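Alkaline serine protease AL20 (Nesterenkonia abyssinica, PDB 3CP7) hydrolyses peptide bonds in proteins as a thermostable, secreted bacterial serine protease of the trypsin-like fold that works under alkaline conditions. Local coordinates at the interface of chains A and B. Sequence-based numbering; all coordinates share one arbitrary frame. Chains: chain A/B, alkaline serine protease AL20.

Contact 1: the interface of chains A and B. Residues chain A 77, 213, 218; chain B 79-81, 210.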
# COMPACT_ATOMS: atom_id res chain seq x y z
N VAL A 77 -1.64 -5.36 3.34
CA VAL A 77 -0.71 -4.57 2.52
C VAL A 77 -0.73 -5.10 1.10
O VAL A 77 -0.05 -6.08 0.76
CB VAL A 77 0.73 -4.58 3.09
CG1 VAL A 77 1.62 -3.60 2.32
CG2 VAL A 77 0.73 -4.22 4.60
N TYR A 213 8.42 -2.78 3.16
CA TYR A 213 7.43 -1.94 3.82
C TYR A 213 6.52 -2.74 4.76
O TYR A 213 6.39 -2.40 5.95
CB TYR A 213 6.61 -1.20 2.77
CG TYR A 213 5.52 -0.35 3.35
CD1 TYR A 213 4.19 -0.63 3.09
CD2 TYR A 213 5.82 0.75 4.15
CE1 TYR A 213 3.18 0.15 3.61
CE2 TYR A 213 4.82 1.53 4.69
CZ TYR A 213 3.51 1.24 4.40
OH TYR A 213 2.52 2.02 4.94
N ASN A 218 3.17 -2.16 8.18
CA ASN A 218 3.59 -0.78 7.93
C ASN A 218 2.66 -0.35 6.84
O ASN A 218 2.28 -1.18 6.02
CB ASN A 218 5.01 -0.65 7.44
CG ASN A 218 5.77 0.44 8.14
OD1 ASN A 218 5.20 1.27 8.88
ND2 ASN A 218 7.07 0.45 7.92
OXT ASN A 218 2.27 0.81 6.75
N SER B 79 -0.68 4.66 3.12
CA SER B 79 -0.04 3.94 4.20
C SER B 79 -0.95 2.79 4.65
O SER B 79 -2.19 2.88 4.56
CB SER B 79 0.28 4.86 5.38
OG SER B 79 -0.90 5.11 6.13
N ALA B 80 -0.35 1.71 5.12
CA ALA B 80 -1.15 0.57 5.55
C ALA B 80 -1.95 0.90 6.81
O ALA B 80 -3.08 0.44 6.97
CB ALA B 80 -0.28 -0.65 5.79
N GLU B 81 -1.35 1.67 7.72
CA GLU B 81 -2.03 2.00 8.97
C GLU B 81 -3.23 2.90 8.71
O GLU B 81 -4.28 2.76 9.34
CB GLU B 81 -1.09 2.63 9.98
CG GLU B 81 0.15 1.79 10.33
CD GLU B 81 1.34 2.01 9.40
OE1 GLU B 81 1.17 2.57 8.29
OE2 GLU B 81 2.45 1.63 9.79
N ASN B 210 7.18 3.81 2.18
CA ASN B 210 6.00 4.02 1.33
C ASN B 210 6.41 4.88 0.12
O ASN B 210 6.03 4.58 -1.02
CB ASN B 210 4.87 4.69 2.15
CG ASN B 210 3.46 4.47 1.58
OD1 ASN B 210 3.08 3.34 1.17
ND2 ASN B 210 2.60 5.49 1.79
O HOH W 1 3.34 3.36 6.98
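B:Asn210 lays its amide over one face of the A:Tyr213 ring. The two planes lie only 21° apart. The carbonyl oxygen OD1 of B:Asn210 sits above the hydroxyl end of the ring, toward the rim, and is 3.9 Å from A:Tyr213 CZ. The opposite face is covered from within chain A by the CB of A:Asn218. At the ring edge, in the plane, stands the backbone N of B:Ala80. The site is one half of a two-fold symmetric interface between two copies of the protease in the deposited assembly.

This N is the first of helix 80-85 in chain B. B:Ala80 N donates to the phenol OH of A:Tyr213 at 2.9 Å, a fairly straight bond of 164° at the hydrogen. B:Ala80 N also donates to the terminal carboxylate OXT of A:Asn218, at 3.2 Å and a more bent angle. Together the phenol and the chain end cap the helix start. The helix dipole would probably steady the carboxylate. A:Tyr213 reaches this place with CG opposite its own backbone N (chi1 178°).

Water 1 completes the polar cluster. Water 1 lies 2.6 Å from A:Tyr213 OH and also bonds to A:Asn218 OXT and to B:Glu81 OE1.

B:Glu81 bends its chain at chi2, bringing its carboxylate to the C-terminus of chain A. B:Glu81 OE1 is 2.6 Å from A:Asn218 OXT. Two carboxylates so close would repel unless they share a proton, which the structure does not show. A:Asn218 OD1 likewise faces B:Glu81 OE2 at 2.9 Å; as modelled, both would normally be acceptors. The modelled amide orientation is therefore doubtful, and a flipped amide would present its NH2 group.

Apolar packing is slight. B:Asn210 CB packs over the rim of the same face, near CE2. A:Val77 meets the helix start with its CG2 methyl, 3.9 Å from B:Ala80 CB.

Contact 2: the interface of chains A and B. Residues chain A 79-81, 206; chain B 77, 213, 218.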
# COMPACT_ATOMS: atom_id res chain seq x y z
N SER A 79 -0.34 -4.75 -3.14
CA SER A 79 0.41 -4.02 -4.16
C SER A 79 -0.48 -2.91 -4.71
O SER A 79 -1.72 -3.03 -4.70
CB SER A 79 0.84 -4.95 -5.29
OG SER A 79 -0.27 -5.22 -6.13
N ALA A 80 0.15 -1.82 -5.16
CA ALA A 80 -0.59 -0.70 -5.73
C ALA A 80 -1.28 -1.09 -7.01
O ALA A 80 -2.41 -0.68 -7.25
CB ALA A 80 0.34 0.45 -5.99
N GLU A 81 -0.60 -1.87 -7.84
CA GLU A 81 -1.16 -2.20 -9.15
C GLU A 81 -2.34 -3.16 -9.03
O GLU A 81 -3.30 -3.07 -9.80
CB GLU A 81 -0.09 -2.79 -10.06
CG GLU A 81 1.12 -1.88 -10.30
CD GLU A 81 2.23 -2.05 -9.27
OE1 GLU A 81 3.37 -1.57 -9.55
OE2 GLU A 81 2.00 -2.64 -8.20
N GLY A 206 9.14 -4.44 -7.26
CA GLY A 206 7.85 -4.05 -6.68
C GLY A 206 7.55 -4.90 -5.47
O GLY A 206 7.25 -4.38 -4.37
N VAL B 77 -1.48 5.23 -3.48
CA VAL B 77 -0.61 4.47 -2.57
C VAL B 77 -0.72 5.03 -1.15
O VAL B 77 -0.09 6.01 -0.80
CB VAL B 77 0.87 4.46 -3.02
CG1 VAL B 77 1.70 3.50 -2.14
CG2 VAL B 77 0.98 4.07 -4.50
N TYR B 213 8.50 2.93 -2.42
CA TYR B 213 7.62 2.06 -3.18
C TYR B 213 6.80 2.86 -4.18
O TYR B 213 6.79 2.55 -5.37
CB TYR B 213 6.72 1.30 -2.21
CG TYR B 213 5.72 0.39 -2.88
CD1 TYR B 213 4.35 0.64 -2.77
CD2 TYR B 213 6.14 -0.71 -3.62
CE1 TYR B 213 3.43 -0.20 -3.38
CE2 TYR B 213 5.23 -1.54 -4.25
CZ TYR B 213 3.88 -1.27 -4.12
OH TYR B 213 2.96 -2.08 -4.73
N ASN B 218 3.87 2.12 -7.94
CA ASN B 218 4.30 0.77 -7.61
C ASN B 218 3.29 0.32 -6.60
O ASN B 218 2.95 1.12 -5.71
CB ASN B 218 5.68 0.69 -6.99
CG ASN B 218 6.56 -0.37 -7.60
OD1 ASN B 218 7.77 -0.38 -7.34
ND2 ASN B 218 5.98 -1.25 -8.43
OXT ASN B 218 2.78 -0.80 -6.65
O HOH W 2 4.03 -3.41 -6.61
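The start of helix 80-85 and the first turn of helix 205-214, both in chain A, meet the end of helix 205-214 and the C-terminal tail of chain B. Strand 75-78 of chain B adds a slight contact through B:Val77.

A clear polar link joins A:Glu81 and B:Asn218. The amide B:Asn218 ND2 donates to A:Glu81 OE1 at 2.9 Å. The acceptor lies almost in the amide plane, and OE1 uses its syn lone pair. The amide nitrogen comes in along the carboxylate plane, while the amide's own plane is turned 82° from it. A:Glu81 OE2 lies 2.5 Å from the terminal OXT of B:Asn218. This is too close for two bare carboxylates, and a shared proton may explain it. Water 2 bridges A:Glu81 OE2, B:Asn218 OXT and B:Tyr213 OH.

Were A:Glu81 replaced by an alanine, the B:Asn218 amide would probably lose its acceptor and be freer to turn, and water 2 would be held less firmly.

B:Tyr213 OH accepts from the backbone N of A:Ala80 (2.9 Å). The A:Gly206 carbonyl oxygen comes to 3.5 Å from B:Tyr213 CE2. A:Gly206 CA lies beside the B:Asn218 amide, 3.7 Å from B:Asn218 OD1.

B:Asn218 follows a cis peptide bond and closes the chain. In this trypsin-like fold the site joins the C-terminal helix and tail of one copy to the short helix after strand 75-78 of the other.

Contact 1 and contact 2 are twins, related by the two-fold axis between the chains. The centres of their C-alpha atoms are about 11 Å apart. Strand 75-78, helix 80-85, helix 205-214 and the C-terminal residue serve in both, with the chains exchanged. Each chain therefore offers its tail to one contact and its helix start to the other, so the pair is held reciprocally. The copies differ in the modelled amide of residue 218, and contact 2 is the more plausible guide for contact 1. The pairing may be a dimer made by the crystal rather than one present in solution.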